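Local coordinates for hypothetical protein, IPT/TIG domain protein (Bacteroides ovatus, PDB 4HW6) that is of unknown function but probably acts as an auxiliary nutrient-binding protein, perhaps for carbohydrate, joining an IPT/TIG domain to a six-bladed beta-propeller, at residues F138-R143 and G419-H424; D361-T366 and F401-S406; W388-G393 and R425-A430. All blocks are in the same frame, centred on the assembly; numbering follows the deposited sequence. Where two conformers were deposited one is given.

Contact 1 (F138-R143 and G419-H424); sequences FDNIWR and GDCDNH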
loop_
_atom_site.group_PDB
_atom_site.type_symbol
_atom_site.label_atom_id
_atom_site.label_comp_id
_atom_site.label_asym_id
_atom_site.label_seq_id
_atom_site.Cartn_x
_atom_site.Cartn_y
_atom_site.Cartn_z
ATOM N N PHE A 138 7.424 -16.243 -3.755
ATOM C CA PHE A 138 6.585 -16.421 -2.572
ATOM C C PHE A 138 5.380 -17.327 -2.807
ATOM O O PHE A 138 4.592 -17.093 -3.726
ATOM C CB PHE A 138 6.158 -15.041 -2.082
ATOM C CG PHE A 138 7.323 -14.109 -1.937
ATOM C CD1 PHE A 138 8.379 -14.458 -1.105
ATOM C CD2 PHE A 138 7.409 -12.947 -2.678
ATOM C CE1 PHE A 138 9.480 -13.634 -0.985
ATOM C CE2 PHE A 138 8.502 -12.118 -2.554
ATOM C CZ PHE A 138 9.553 -12.473 -1.719
ATOM N N ASP A 139 5.219 -18.324 -1.943
ATOM C CA ASP A 139 4.122 -19.298 -2.078
ATOM C C ASP A 139 2.749 -18.708 -1.838
ATOM O O ASP A 139 1.811 -19.054 -2.539
ATOM C CB ASP A 139 4.314 -20.502 -1.150
ATOM C CG ASP A 139 5.363 -21.477 -1.644
ATOM O OD1 ASP A 139 5.646 -21.559 -2.876
ATOM O OD2 ASP A 139 5.898 -22.195 -0.776
ATOM N N ASN A 140 2.605 -17.839 -0.842
ATOM C CA ASN A 140 1.278 -17.363 -0.455
ATOM C C ASN A 140 1.364 -16.079 0.336
ATOM O O ASN A 140 1.695 -16.094 1.535
ATOM C CB ASN A 140 0.573 -18.443 0.369
ATOM C CG ASN A 140 -0.895 -18.147 0.618
ATOM O OD1 ASN A 140 -1.416 -17.128 0.184
ATOM N ND2 ASN A 140 -1.570 -19.067 1.302
ATOM N N ILE A 141 1.042 -14.971 -0.315
ATOM C CA ILE A 141 1.122 -13.667 0.333
ATOM C C ILE A 141 -0.299 -13.299 0.822
ATOM O O ILE A 141 -1.037 -12.567 0.170
ATOM C CB ILE A 141 1.706 -12.597 -0.620
ATOM C CG1 ILE A 141 2.967 -13.096 -1.345
ATOM C CG2 ILE A 141 2.058 -11.341 0.178
ATOM C CD1 ILE A 141 3.313 -12.266 -2.584
ATOM N N TRP A 142 -0.676 -13.826 1.978
ATOM C CA TRP A 142 -2.077 -13.944 2.337
ATOM C C TRP A 142 -2.623 -12.681 3.017
ATOM O O TRP A 142 -3.668 -12.166 2.628
ATOM C CB TRP A 142 -2.276 -15.201 3.209
ATOM C CG TRP A 142 -3.678 -15.385 3.685
ATOM C CD1 TRP A 142 -4.104 -15.316 4.974
ATOM C CD2 TRP A 142 -4.829 -15.650 2.889
ATOM N NE1 TRP A 142 -5.460 -15.509 5.032
ATOM C CE2 TRP A 142 -5.936 -15.711 3.766
ATOM C CE3 TRP A 142 -5.038 -15.852 1.525
ATOM C CZ2 TRP A 142 -7.225 -15.972 3.320
ATOM C CZ3 TRP A 142 -6.327 -16.109 1.081
ATOM C CH2 TRP A 142 -7.404 -16.147 1.975
ATOM N N ARG A 143 -1.952 -12.219 4.065
ATOM C CA ARG A 143 -2.306 -10.970 4.748
ATOM C C ARG A 143 -1.026 -10.270 5.190
ATOM O O ARG A 143 -0.163 -10.899 5.822
ATOM C CB ARG A 143 -3.150 -11.213 6.003
ATOM C CG ARG A 143 -4.485 -11.897 5.782
ATOM C CD ARG A 143 -5.484 -10.985 5.093
ATOM N NE ARG A 143 -6.787 -11.651 4.914
ATOM C CZ ARG A 143 -7.234 -12.233 3.799
ATOM N NH1 ARG A 143 -6.500 -12.305 2.705
ATOM N NH2 ARG A 143 -8.457 -12.757 3.782
ATOM N N GLY A 419 0.192 -8.191 -2.520
ATOM C CA GLY A 419 0.558 -9.593 -2.560
ATOM C C GLY A 419 -0.225 -10.254 -3.663
ATOM O O GLY A 419 -1.427 -10.550 -3.524
ATOM N N ASP A 420 0.462 -10.466 -4.772
ATOM C CA ASP A 420 -0.137 -10.948 -6.004
ATOM C C ASP A 420 0.094 -12.457 -6.046
ATOM O O ASP A 420 1.055 -12.949 -6.638
ATOM C CB ASP A 420 0.523 -10.202 -7.148
ATOM C CG ASP A 420 -0.160 -10.402 -8.479
ATOM O OD1 ASP A 420 -1.318 -10.825 -8.489
ATOM O OD2 ASP A 420 0.463 -10.030 -9.510
ATOM N N CYS A 421 -0.824 -13.182 -5.399
ATOM C CA CYS A 421 -0.556 -14.544 -4.959
ATOM C C CYS A 421 -0.203 -15.541 -6.043
ATOM O O CYS A 421 0.759 -16.267 -5.880
ATOM C CB CYS A 421 -1.704 -15.093 -4.113
ATOM S SG CYS A 421 -1.660 -14.334 -2.499
ATOM N N ASP A 422 -0.936 -15.556 -7.154
ATOM C CA ASP A 422 -0.637 -16.507 -8.226
ATOM C C ASP A 422 0.407 -16.031 -9.263
ATOM O O ASP A 422 0.772 -16.751 -10.199
ATOM C CB ASP A 422 -1.941 -17.051 -8.804
ATOM C CG ASP A 422 -2.467 -18.246 -7.989
ATOM O OD1 ASP A 422 -1.666 -19.161 -7.680
ATOM O OD2 ASP A 422 -3.663 -18.304 -7.674
ATOM N N ASN A 423 0.994 -14.872 -9.001
ATOM C CA ASN A 423 2.243 -14.470 -9.640
ATOM C C ASN A 423 3.431 -14.588 -8.703
ATOM O O ASN A 423 4.562 -14.399 -9.114
ATOM C CB ASN A 423 2.133 -13.039 -10.167
ATOM C CG ASN A 423 1.259 -12.956 -11.386
ATOM O OD1 ASN A 423 1.283 -13.869 -12.234
ATOM N ND2 ASN A 423 0.462 -11.895 -11.481
ATOM N N HIS A 424 3.159 -14.884 -7.431
ATOM C CA HIS A 424 4.184 -15.208 -6.446
ATOM C C HIS A 424 5.130 -14.058 -6.195
ATOM O O HIS A 424 6.285 -14.257 -5.822
ATOM C CB HIS A 424 4.868 -16.498 -6.863
ATOM C CG HIS A 424 3.887 -17.625 -7.016
ATOM N ND1 HIS A 424 3.291 -18.233 -5.928
ATOM C CD2 HIS A 424 3.338 -18.193 -8.118
ATOM C CE1 HIS A 424 2.415 -19.133 -6.358
ATOM N NE2 HIS A 424 2.425 -19.127 -7.682
HETATM O O HOH W 1 1.958 -15.793 -3.359
#

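Contact 2 (D361-T366 and F401-S406); sequences DRDSHT and FNHPTS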
loop_
_atom_site.group_PDB
_atom_site.type_symbol
_atom_site.label_atom_id
_atom_site.label_comp_id
_atom_site.label_asym_id
_atom_site.label_seq_id
_atom_site.Cartn_x
_atom_site.Cartn_y
_atom_site.Cartn_z
ATOM N N ASP A 361 -9.482 -7.435 -4.626
ATOM C CA ASP A 361 -10.651 -8.198 -5.044
ATOM C C ASP A 361 -10.025 -9.363 -5.801
ATOM O O ASP A 361 -9.721 -9.261 -6.977
ATOM C CB ASP A 361 -11.549 -7.311 -5.905
ATOM C CG ASP A 361 -13.032 -7.709 -5.870
ATOM O OD1 ASP A 361 -13.560 -8.085 -4.791
ATOM O OD2 ASP A 361 -13.682 -7.593 -6.935
ATOM N N ARG A 362 -9.781 -10.454 -5.081
ATOM C CA ARG A 362 -8.928 -11.514 -5.549
ATOM C C ARG A 362 -9.390 -12.134 -6.853
ATOM O O ARG A 362 -8.575 -12.382 -7.771
ATOM C CB ARG A 362 -8.799 -12.575 -4.452
ATOM C CG ARG A 362 -7.930 -13.764 -4.804
ATOM C CD ARG A 362 -7.872 -14.732 -3.642
ATOM N NE ARG A 362 -7.341 -16.046 -4.030
ATOM C CZ ARG A 362 -6.151 -16.562 -3.686
ATOM N NH1 ARG A 362 -5.244 -15.894 -2.975
ATOM N NH2 ARG A 362 -5.852 -17.797 -4.086
ATOM N N ASP A 363 -10.680 -12.365 -6.976
ATOM C CA ASP A 363 -11.195 -13.114 -8.121
ATOM C C ASP A 363 -11.655 -12.283 -9.305
ATOM O O ASP A 363 -11.879 -12.836 -10.373
ATOM C CB ASP A 363 -12.250 -14.124 -7.654
ATOM C CG ASP A 363 -11.669 -15.138 -6.675
ATOM O OD1 ASP A 363 -10.618 -15.716 -6.955
ATOM O OD2 ASP A 363 -12.227 -15.323 -5.589
ATOM N N SER A 364 -11.716 -10.955 -9.148
ATOM C CA SER A 364 -11.780 -10.053 -10.289
ATOM C C SER A 364 -10.394 -9.560 -10.704
ATOM O O SER A 364 -10.262 -8.879 -11.729
ATOM C CB SER A 364 -12.687 -8.850 -10.019
ATOM O OG SER A 364 -12.096 -7.986 -9.075
ATOM N N HIS A 365 -9.380 -9.919 -9.907
ATOM C CA HIS A 365 -7.962 -9.606 -10.151
ATOM C C HIS A 365 -7.685 -8.105 -10.148
ATOM O O HIS A 365 -6.884 -7.589 -10.956
ATOM C CB HIS A 365 -7.460 -10.277 -11.425
ATOM C CG HIS A 365 -7.792 -11.737 -11.487
ATOM N ND1 HIS A 365 -7.020 -12.698 -10.864
ATOM C CD2 HIS A 365 -8.794 -12.399 -12.114
ATOM C CE1 HIS A 365 -7.546 -13.887 -11.093
ATOM N NE2 HIS A 365 -8.646 -13.733 -11.815
ATOM N N THR A 366 -8.302 -7.406 -9.195
ATOM C CA THR A 366 -8.170 -5.968 -9.100
ATOM C C THR A 366 -7.860 -5.488 -7.686
ATOM O O THR A 366 -8.085 -6.190 -6.678
ATOM C CB THR A 366 -9.459 -5.262 -9.585
ATOM O OG1 THR A 366 -10.583 -5.741 -8.825
ATOM C CG2 THR A 366 -9.701 -5.519 -11.067
ATOM N N PHE A 401 -2.930 -8.507 -12.691
ATOM C CA PHE A 401 -2.605 -9.260 -11.505
ATOM C C PHE A 401 -3.181 -10.662 -11.667
ATOM O O PHE A 401 -3.987 -10.927 -12.556
ATOM C CB PHE A 401 -3.287 -8.681 -10.276
ATOM C CG PHE A 401 -2.882 -7.254 -9.945
ATOM C CD1 PHE A 401 -1.693 -6.993 -9.290
ATOM C CD2 PHE A 401 -3.721 -6.199 -10.250
ATOM C CE1 PHE A 401 -1.330 -5.686 -8.961
ATOM C CE2 PHE A 401 -3.367 -4.899 -9.921
ATOM C CZ PHE A 401 -2.167 -4.648 -9.277
ATOM N N ASN A 402 -2.837 -11.528 -10.733
ATOM C CA ASN A 402 -3.411 -12.892 -10.714
ATOM C C ASN A 402 -3.613 -13.283 -9.269
ATOM O O ASN A 402 -2.664 -13.715 -8.588
ATOM C CB ASN A 402 -2.499 -13.900 -11.433
ATOM C CG ASN A 402 -3.171 -15.232 -11.678
ATOM O OD1 ASN A 402 -4.265 -15.493 -11.147
ATOM N ND2 ASN A 402 -2.542 -16.078 -12.522
ATOM N N HIS A 403 -4.846 -13.108 -8.816
ATOM C CA HIS A 403 -5.245 -13.313 -7.420
ATOM C C HIS A 403 -4.533 -12.371 -6.452
ATOM O O HIS A 403 -3.879 -12.785 -5.486
ATOM C CB HIS A 403 -5.109 -14.786 -7.040
ATOM C CG HIS A 403 -6.086 -15.656 -7.742
ATOM N ND1 HIS A 403 -5.783 -16.933 -8.154
ATOM C CD2 HIS A 403 -7.377 -15.442 -8.098
ATOM C CE1 HIS A 403 -6.846 -17.463 -8.746
ATOM N NE2 HIS A 403 -7.830 -16.585 -8.711
ATOM N N PRO A 404 -4.676 -11.061 -6.696
ATOM C CA PRO A 404 -4.179 -10.140 -5.702
ATOM C C PRO A 404 -4.965 -10.320 -4.417
ATOM O O PRO A 404 -6.192 -10.344 -4.466
ATOM C CB PRO A 404 -4.456 -8.772 -6.325
ATOM C CG PRO A 404 -5.589 -8.976 -7.255
ATOM C CD PRO A 404 -5.515 -10.405 -7.709
ATOM N N THR A 405 -4.289 -10.408 -3.276
ATOM C CA THR A 405 -4.922 -10.839 -2.047
ATOM C C THR A 405 -4.647 -9.943 -0.845
ATOM O O THR A 405 -5.558 -9.574 -0.119
ATOM C CB THR A 405 -4.488 -12.285 -1.734
ATOM O OG1 THR A 405 -4.853 -13.120 -2.844
ATOM C CG2 THR A 405 -5.146 -12.816 -0.476
ATOM N N SER A 406 -3.394 -9.587 -0.647
ATOM C CA SER A 406 -2.967 -8.794 0.461
ATOM C C SER A 406 -2.542 -7.401 -0.003
ATOM O O SER A 406 -2.179 -7.187 -1.181
ATOM C CB SER A 406 -1.828 -9.531 1.191
ATOM O OG SER A 406 -0.730 -9.762 0.321
HETATM O O HOH W 2 -5.756 -7.937 -13.404
#

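Contact 3 (W388-G393 and R425-A430); sequences WGYVDG and RVRKIA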
loop_
_atom_site.group_PDB
_atom_site.type_symbol
_atom_site.label_atom_id
_atom_site.label_comp_id
_atom_site.label_asym_id
_atom_site.label_seq_id
_atom_site.Cartn_x
_atom_site.Cartn_y
_atom_site.Cartn_z
ATOM N N TRP A 388 -6.915 -11.616 -15.865
ATOM C CA TRP A 388 -5.749 -11.951 -15.037
ATOM C C TRP A 388 -4.505 -12.112 -15.885
ATOM O O TRP A 388 -4.560 -12.360 -17.099
ATOM C CB TRP A 388 -5.972 -13.247 -14.205
ATOM C CG TRP A 388 -6.335 -14.485 -15.032
ATOM C CD1 TRP A 388 -7.593 -14.884 -15.418
ATOM C CD2 TRP A 388 -5.435 -15.449 -15.559
ATOM N NE1 TRP A 388 -7.509 -16.027 -16.155
ATOM C CE2 TRP A 388 -6.200 -16.402 -16.244
ATOM C CE3 TRP A 388 -4.048 -15.596 -15.525
ATOM C CZ2 TRP A 388 -5.625 -17.487 -16.898
ATOM C CZ3 TRP A 388 -3.484 -16.670 -16.166
ATOM C CH2 TRP A 388 -4.278 -17.600 -16.852
ATOM N N GLY A 389 -3.364 -11.992 -15.216
ATOM C CA GLY A 389 -2.075 -12.157 -15.857
ATOM C C GLY A 389 -1.005 -11.526 -15.007
ATOM O O GLY A 389 -1.198 -11.288 -13.815
ATOM N N TYR A 390 0.108 -11.226 -15.646
ATOM C CA TYR A 390 1.262 -10.582 -14.998
ATOM C C TYR A 390 1.874 -9.563 -15.945
ATOM O O TYR A 390 2.731 -9.891 -16.797
ATOM C CB TYR A 390 2.309 -11.604 -14.572
ATOM C CG TYR A 390 3.576 -10.959 -14.059
ATOM C CD1 TYR A 390 3.553 -10.096 -12.982
ATOM C CD2 TYR A 390 4.811 -11.199 -14.692
ATOM C CE1 TYR A 390 4.713 -9.489 -12.527
ATOM C CE2 TYR A 390 5.972 -10.609 -14.245
ATOM C CZ TYR A 390 5.928 -9.754 -13.157
ATOM O OH TYR A 390 7.112 -9.172 -12.729
ATOM N N VAL A 391 1.396 -8.324 -15.813
ATOM C CA VAL A 391 1.861 -7.211 -16.655
ATOM C C VAL A 391 1.947 -5.997 -15.773
ATOM O O VAL A 391 0.969 -5.655 -15.069
ATOM C CB VAL A 391 0.908 -6.903 -17.846
ATOM C CG1 VAL A 391 1.421 -5.711 -18.669
ATOM C CG2 VAL A 391 0.709 -8.134 -18.722
ATOM N N ASP A 392 3.117 -5.356 -15.807
ATOM C CA ASP A 392 3.363 -4.123 -15.100
ATOM C C ASP A 392 2.981 -2.965 -16.018
ATOM O O ASP A 392 2.939 -3.131 -17.236
ATOM C CB ASP A 392 4.829 -4.066 -14.649
ATOM C CG ASP A 392 5.099 -4.921 -13.389
ATOM O OD1 ASP A 392 4.214 -5.026 -12.529
ATOM O OD2 ASP A 392 6.199 -5.461 -13.246
ATOM N N GLY A 393 2.682 -1.799 -15.454
ATOM C CA GLY A 393 2.423 -0.614 -16.262
ATOM C C GLY A 393 1.258 0.189 -15.709
ATOM O O GLY A 393 0.950 0.102 -14.511
ATOM N N ARG A 425 4.585 -12.848 -6.325
ATOM C CA ARG A 425 5.361 -11.633 -6.214
ATOM C C ARG A 425 4.644 -10.599 -5.372
ATOM O O ARG A 425 3.401 -10.558 -5.347
ATOM C CB ARG A 425 5.590 -11.040 -7.607
ATOM C CG ARG A 425 6.535 -11.822 -8.512
ATOM C CD ARG A 425 6.247 -11.379 -9.927
ATOM N NE ARG A 425 7.099 -11.942 -10.955
ATOM C CZ ARG A 425 6.743 -12.886 -11.832
ATOM N NH1 ARG A 425 5.558 -13.524 -11.785
ATOM N NH2 ARG A 425 7.637 -13.225 -12.769
ATOM N N VAL A 426 5.440 -9.732 -4.745
ATOM C CA VAL A 426 4.947 -8.463 -4.216
ATOM C C VAL A 426 5.047 -7.411 -5.318
ATOM O O VAL A 426 6.135 -7.112 -5.830
ATOM C CB VAL A 426 5.739 -7.986 -2.982
ATOM C CG1 VAL A 426 5.156 -6.680 -2.462
ATOM C CG2 VAL A 426 5.735 -9.044 -1.888
ATOM N N ARG A 427 3.905 -6.849 -5.673
ATOM C CA ARG A 427 3.814 -5.793 -6.664
ATOM C C ARG A 427 3.775 -4.452 -5.913
ATOM O O ARG A 427 3.432 -4.394 -4.725
ATOM C CB ARG A 427 2.560 -5.950 -7.516
ATOM C CG ARG A 427 2.341 -7.324 -8.141
ATOM C CD ARG A 427 3.301 -7.631 -9.268
ATOM N NE ARG A 427 3.029 -6.901 -10.506
ATOM C CZ ARG A 427 2.001 -7.106 -11.333
ATOM N NH1 ARG A 427 1.125 -8.057 -11.139
ATOM N NH2 ARG A 427 1.885 -6.368 -12.414
ATOM N N LYS A 428 4.181 -3.397 -6.598
ATOM C CA LYS A 428 4.143 -2.043 -6.045
ATOM C C LYS A 428 3.271 -1.145 -6.913
ATOM O O LYS A 428 3.296 -1.241 -8.139
ATOM C CB LYS A 428 5.555 -1.505 -5.946
ATOM C CG LYS A 428 5.712 -0.084 -5.419
ATOM C CD LYS A 428 7.216 0.178 -5.279
ATOM C CE LYS A 428 7.572 1.631 -5.157
ATOM N NZ LYS A 428 9.069 1.759 -5.086
ATOM N N ILE A 429 2.472 -0.293 -6.270
ATOM C CA ILE A 429 1.745 0.762 -6.991
ATOM C C ILE A 429 2.278 2.097 -6.483
ATOM O O ILE A 429 2.191 2.391 -5.293
ATOM C CB ILE A 429 0.208 0.690 -6.803
ATOM C CG1 ILE A 429 -0.345 -0.682 -7.221
ATOM C CG2 ILE A 429 -0.456 1.817 -7.606
ATOM C CD1 ILE A 429 -1.844 -0.847 -7.000
ATOM N N ALA A 430 2.834 2.898 -7.381
ATOM C CA ALA A 430 3.483 4.151 -7.025
ATOM C C ALA A 430 3.590 4.997 -8.286
ATOM O O ALA A 430 3.357 4.498 -9.400
ATOM C CB ALA A 430 4.904 3.893 -6.478
#

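Contact 1 (F138-R143 and G419-H424)
Two neighbouring blades of the beta-propeller meet here: the turn D420-H424, which links strands 415-420 and 425-431 of one blade, lies against the loop that leads into strand 143-146 of the adjacent blade. H424 and F138 are joined by two reciprocal bonds. The N-H of F138 donates to H424 O at 3.1 Å, in a fairly straight bond (161°), while H424 ND1 donates to F138 O at 2.8 Å with that oxygen lying in the plane of the imidazole. Histidine suits the place because it carries an N-H at its rim and still offers flat faces: C421 O sits 3.2 Å above one of them, and W125 stacks on the ring. A water ties the same carbonyl into the turn, donating to F138 O and to C421 O (2.8 Å), with a weak bond from I141 N besides. Further along, I141 sets CG2 anti to its backbone N and lays that methyl on the backbone of G419, 3.6 Å from its CA. A CB at G419 would run into this methyl as it is placed, which explains the glycine. C421 SG packs against the backbone of I141, 3.3 Å from I141 O, a carbonyl that S406 OG hydrogen-bonds. F138 meets W157 edge-to-face and I141 packs on the same tryptophan, so strand 154-158 backs the loop. W142 and R143 then enter strand 143-146 through a classic beta bulge opposite V158, both touching T405 of strand 404-410.

Contact 2 (D361-T366 and F401-S406)
R362 runs fully extended, with CG anti to the backbone N (chi1 180°) and no bend as far as NE, which carries its guanidinium along H403 to T405. H365 and H403 both turn CG beside their own backbone N, so their side chains lie alongside each other and point the same way. The guanidinium of R362 stacks flat but offset on the H403 imidazole, planes 6° and centres 4.6 Å apart, with H403 CB over the guanidinium centre. At its rim, R362 NH1 donates to T405 OG1 at 2.8 Å, and that hydroxyl in turn donates to H403 O; threonine thus serves as acceptor and donor at once. H403 N meets H365 ND1 at 3.0 Å, almost straight (167°) and in the imidazole plane. ND1 of H365 is therefore an acceptor, and any proton of a neutral ring would probably sit on NE2. These groups join adjacent propeller blades: the turn between strands 355-361 and 366-370, closed by a G1 beta bulge with H365 and T366 facing D361, covers the start of innermost strand 404-410. H365 takes the left-handed backbone shape of the first bulge position. P404 adds an apolar surface, its CD 3.5 Å from H365 CA. P404 O has no hydrogen-bond partner, though R362 CA approaches it at 3.2 Å in a CA-H...O contact. D422 OD2 binds H403 ND1, and its negative charge would tend to favour a protonated ring, although the stacked R362 would oppose this. A water bridges H365 O, from which F401 CD2 lies 3.5 Å away, to F401 N.

Contact 3 (W388-G393 and R425-A430)
D392 takes two bonds from R427 on a single oxygen: OD1 lies 2.7 Å from R427 NH2 and 3.0 Å from R427 NE, a side-on salt bridge in which NE meets the syn lone pair and NH2 comes in from above the carboxylate plane. The link lies within the propeller blade that closes the ring, where strand 109-115, from the N-terminal end of the propeller, pairs with C-terminal strand 425-431 in the manner of a Velcro closure. V391 O accepts a weak further bond from R427 NH2 at 2.9 Å. R427 is bent at chi2 and chi3, which folds the guanidinium back beneath the loop; its NH1 goes elsewhere, to D420 OD2 and L400 O. An alanine in place of R427 would remove the cation shared by D392 and D420 and would probably loosen the loop from the strand. Y390 touches both arginines differently. The rim of its ring meets the R427 guanidinium, CD1 standing 3.6 Å above the centre of that group with the planes at 75°. One face of the tyrosine instead receives R425, extended from CG to NE, in a cation-pi stack with CZ 3.7 Å from the ring centroid and the planes 14° apart, while R425 NH2 hydrogen-bonds N122 OD1. Tyrosine suits this place because its hydroxyl can still find a polar partner: OH bonds to T113 OG1, the same hydroxyl that D392 OD2 reaches.

Overall arrangement
All three contacts converge on the blade built from strands 404-410, 415-420, 425-431 and 109-115. Contact 1 joins it, round the closed ring, to the blade of strands 143-146 and 154-158, and contact 2 to the preceding one, while contact 3 fastens the loop 388-393 to its middle strand 425-431; their centres lie 10 to 12 Å apart. D422 OD2 of contact 1 reaches H403 ND1 of contact 2 at 2.6 Å, and D420 divides its carboxylate, OD1 taking N402 N and OD2 lying 2.6 Å from R427 NH1 of contact 3. Contacts 2 and 3 join through F401 O and G389 N, 2.9 Å apart. Along the chain, contact 2 is nested within contact 1, whereas contact 3 crosses both.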